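Local coordinates for protein Rv3303c-lpdA (Mycobacterium tuberculosis, PDB 1XDI) that uses FAD to reduce quinones such as menadione with electrons from NADH or NADPH, at residues A[381-386]-A[401-406]. Residues are numbered along the deposited sequence; the frame is centred on the assembly and turned at random.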
loop_
_atom_site.group_PDB
_atom_site.type_symbol
_atom_site.label_atom_id
_atom_site.label_comp_id
_atom_site.label_asym_id
_atom_site.label_seq_id
_atom_site.Cartn_x
_atom_site.Cartn_y
_atom_site.Cartn_z
ATOM N N THR A 381 -8.574 7.462 -19.239
ATOM C CA THR A 381 -9.678 8.238 -18.730
ATOM C C THR A 381 -11.043 7.650 -19.120
ATOM O O THR A 381 -11.182 7.001 -20.127
ATOM C CB THR A 381 -9.636 9.636 -19.341
ATOM O OG1 THR A 381 -10.383 9.632 -20.567
ATOM C CG2 THR A 381 -8.211 10.038 -19.672
ATOM N N ILE A 382 -12.076 7.937 -18.347
ATOM C CA ILE A 382 -13.409 7.476 -18.699
ATOM C C ILE A 382 -14.434 8.474 -18.208
ATOM O O ILE A 382 -14.223 9.136 -17.215
ATOM C CB ILE A 382 -13.679 6.112 -18.081
ATOM C CG1 ILE A 382 -15.100 5.671 -18.371
ATOM C CG2 ILE A 382 -13.421 6.160 -16.589
ATOM C CD1 ILE A 382 -15.255 4.184 -18.191
ATOM N N MET A 383 -15.522 8.632 -18.935
ATOM C CA MET A 383 -16.572 9.513 -18.477
ATOM C C MET A 383 -17.836 8.699 -18.483
ATOM O O MET A 383 -18.344 8.273 -19.507
ATOM C CB MET A 383 -16.762 10.726 -19.353
ATOM C CG MET A 383 -18.137 11.284 -19.175
ATOM S SD MET A 383 -18.247 12.976 -19.742
ATOM C CE MET A 383 -18.919 12.777 -21.354
ATOM N N LEU A 384 -18.352 8.459 -17.306
ATOM C CA LEU A 384 -19.559 7.674 -17.209
ATOM C C LEU A 384 -20.805 8.523 -16.847
ATOM O O LEU A 384 -20.885 9.112 -15.776
ATOM C CB LEU A 384 -19.286 6.591 -16.197
ATOM C CG LEU A 384 -20.454 5.778 -15.781
ATOM C CD1 LEU A 384 -21.139 5.169 -16.969
ATOM C CD2 LEU A 384 -19.903 4.711 -14.855
ATOM N N PRO A 385 -21.745 8.676 -17.785
ATOM C CA PRO A 385 -22.938 9.459 -17.470
ATOM C C PRO A 385 -23.542 8.864 -16.222
ATOM O O PRO A 385 -23.286 7.691 -15.949
ATOM C CB PRO A 385 -23.819 9.212 -18.653
ATOM C CG PRO A 385 -22.815 9.197 -19.768
ATOM C CD PRO A 385 -21.679 8.371 -19.213
ATOM N N LEU A 386 -24.303 9.646 -15.451
ATOM C CA LEU A 386 -24.952 9.112 -14.251
ATOM C C LEU A 386 -26.397 8.695 -14.535
ATOM O O LEU A 386 -27.017 7.981 -13.727
ATOM C CB LEU A 386 -24.957 10.147 -13.103
ATOM C CG LEU A 386 -23.678 10.189 -12.266
ATOM C CD1 LEU A 386 -23.522 11.437 -11.394
ATOM C CD2 LEU A 386 -23.702 8.929 -11.463
ATOM N N PHE A 401 -22.523 13.104 -14.175
ATOM C CA PHE A 401 -21.560 12.084 -14.650
ATOM C C PHE A 401 -20.381 11.930 -13.724
ATOM O O PHE A 401 -20.128 12.765 -12.891
ATOM C CB PHE A 401 -21.044 12.432 -16.077
ATOM C CG PHE A 401 -20.160 13.676 -16.144
ATOM C CD1 PHE A 401 -18.871 13.670 -15.637
ATOM C CD2 PHE A 401 -20.607 14.826 -16.720
ATOM C CE1 PHE A 401 -18.066 14.782 -15.710
ATOM C CE2 PHE A 401 -19.798 15.936 -16.792
ATOM C CZ PHE A 401 -18.539 15.913 -16.289
ATOM N N VAL A 402 -19.647 10.846 -13.901
ATOM C CA VAL A 402 -18.435 10.599 -13.139
ATOM C C VAL A 402 -17.306 10.359 -14.085
ATOM O O VAL A 402 -17.430 9.538 -14.972
ATOM C CB VAL A 402 -18.547 9.372 -12.276
ATOM C CG1 VAL A 402 -17.197 9.061 -11.625
ATOM C CG2 VAL A 402 -19.623 9.612 -11.264
ATOM N N LYS A 403 -16.217 11.101 -13.887
ATOM C CA LYS A 403 -14.952 10.982 -14.650
ATOM C C LYS A 403 -13.831 10.493 -13.723
ATOM O O LYS A 403 -13.564 11.091 -12.711
ATOM C CB LYS A 403 -14.473 12.339 -15.232
ATOM C CG LYS A 403 -14.962 12.716 -16.652
ATOM C CD LYS A 403 -14.188 13.952 -17.203
ATOM C CE LYS A 403 -14.839 14.517 -18.492
ATOM N NZ LYS A 403 -14.243 15.812 -19.030
ATOM N N ILE A 404 -13.163 9.420 -14.074
ATOM C CA ILE A 404 -12.053 8.948 -13.265
ATOM C C ILE A 404 -10.806 8.861 -14.170
ATOM O O ILE A 404 -10.923 8.425 -15.314
ATOM C CB ILE A 404 -12.435 7.585 -12.642
ATOM C CG1 ILE A 404 -12.945 7.820 -11.217
ATOM C CG2 ILE A 404 -11.272 6.627 -12.666
ATOM C CD1 ILE A 404 -13.675 6.585 -10.654
ATOM N N PHE A 405 -9.643 9.308 -13.689
ATOM C CA PHE A 405 -8.402 9.266 -14.499
ATOM C C PHE A 405 -7.345 8.385 -13.875
ATOM O O PHE A 405 -7.148 8.447 -12.671
ATOM C CB PHE A 405 -7.731 10.635 -14.655
ATOM C CG PHE A 405 -8.624 11.697 -15.128
ATOM C CD1 PHE A 405 -9.524 11.456 -16.169
ATOM C CD2 PHE A 405 -8.614 12.929 -14.497
ATOM C CE1 PHE A 405 -10.434 12.442 -16.580
ATOM C CE2 PHE A 405 -9.499 13.932 -14.877
ATOM C CZ PHE A 405 -10.419 13.692 -15.923
ATOM N N CYS A 406 -6.624 7.604 -14.662
ATOM C CA CYS A 406 -5.625 6.769 -14.043
ATOM C C CYS A 406 -4.349 6.526 -14.784
ATOM O O CYS A 406 -4.289 6.546 -16.004
ATOM C CB CYS A 406 -6.210 5.413 -13.620
ATOM S SG CYS A 406 -6.447 4.220 -14.952
#
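M383 lays its sulfur over one face of the F401 ring, a Met-aromatic contact on an antiparallel strand pair. SD stands 4.1 Å from the centroid of the F401 ring, 9° off the ring normal. F401 CG sits between its backbone N and carbonyl carbon (chi1 68°), within 4.1 Å of M383 SD. The extended side chain of K403 passes beside the sulfur, with CE 3.9 Å from M383 SD. The K403 ammonium goes on to salt bridges with D222 and D224.

The strands are 379-385, outermost of its antiparallel sheet within the chain, and its neighbour 401-407. The sheet belongs to the dimerisation domain of this pyridine nucleotide-disulfide oxidoreductase. L384 and V402 form a hydrogen-bonded pair, with L384 N to V402 O at 2.7 Å. I382 N to I404 O is 3.3 Å, and the return bond from I404 N to I382 O is weak.

T381 CB meets the F405 ring obliquely, and I372 of helix 369-374 touches both residues. On the other face, I382 and I404 pack against helix 454-464. Past the last bridge, the side chain of L386 lies against the start of strand 401-407. Its CD1 lies 3.4 Å from F401 N, and its CD2 reaches V402 CG2 at 4.1 Å.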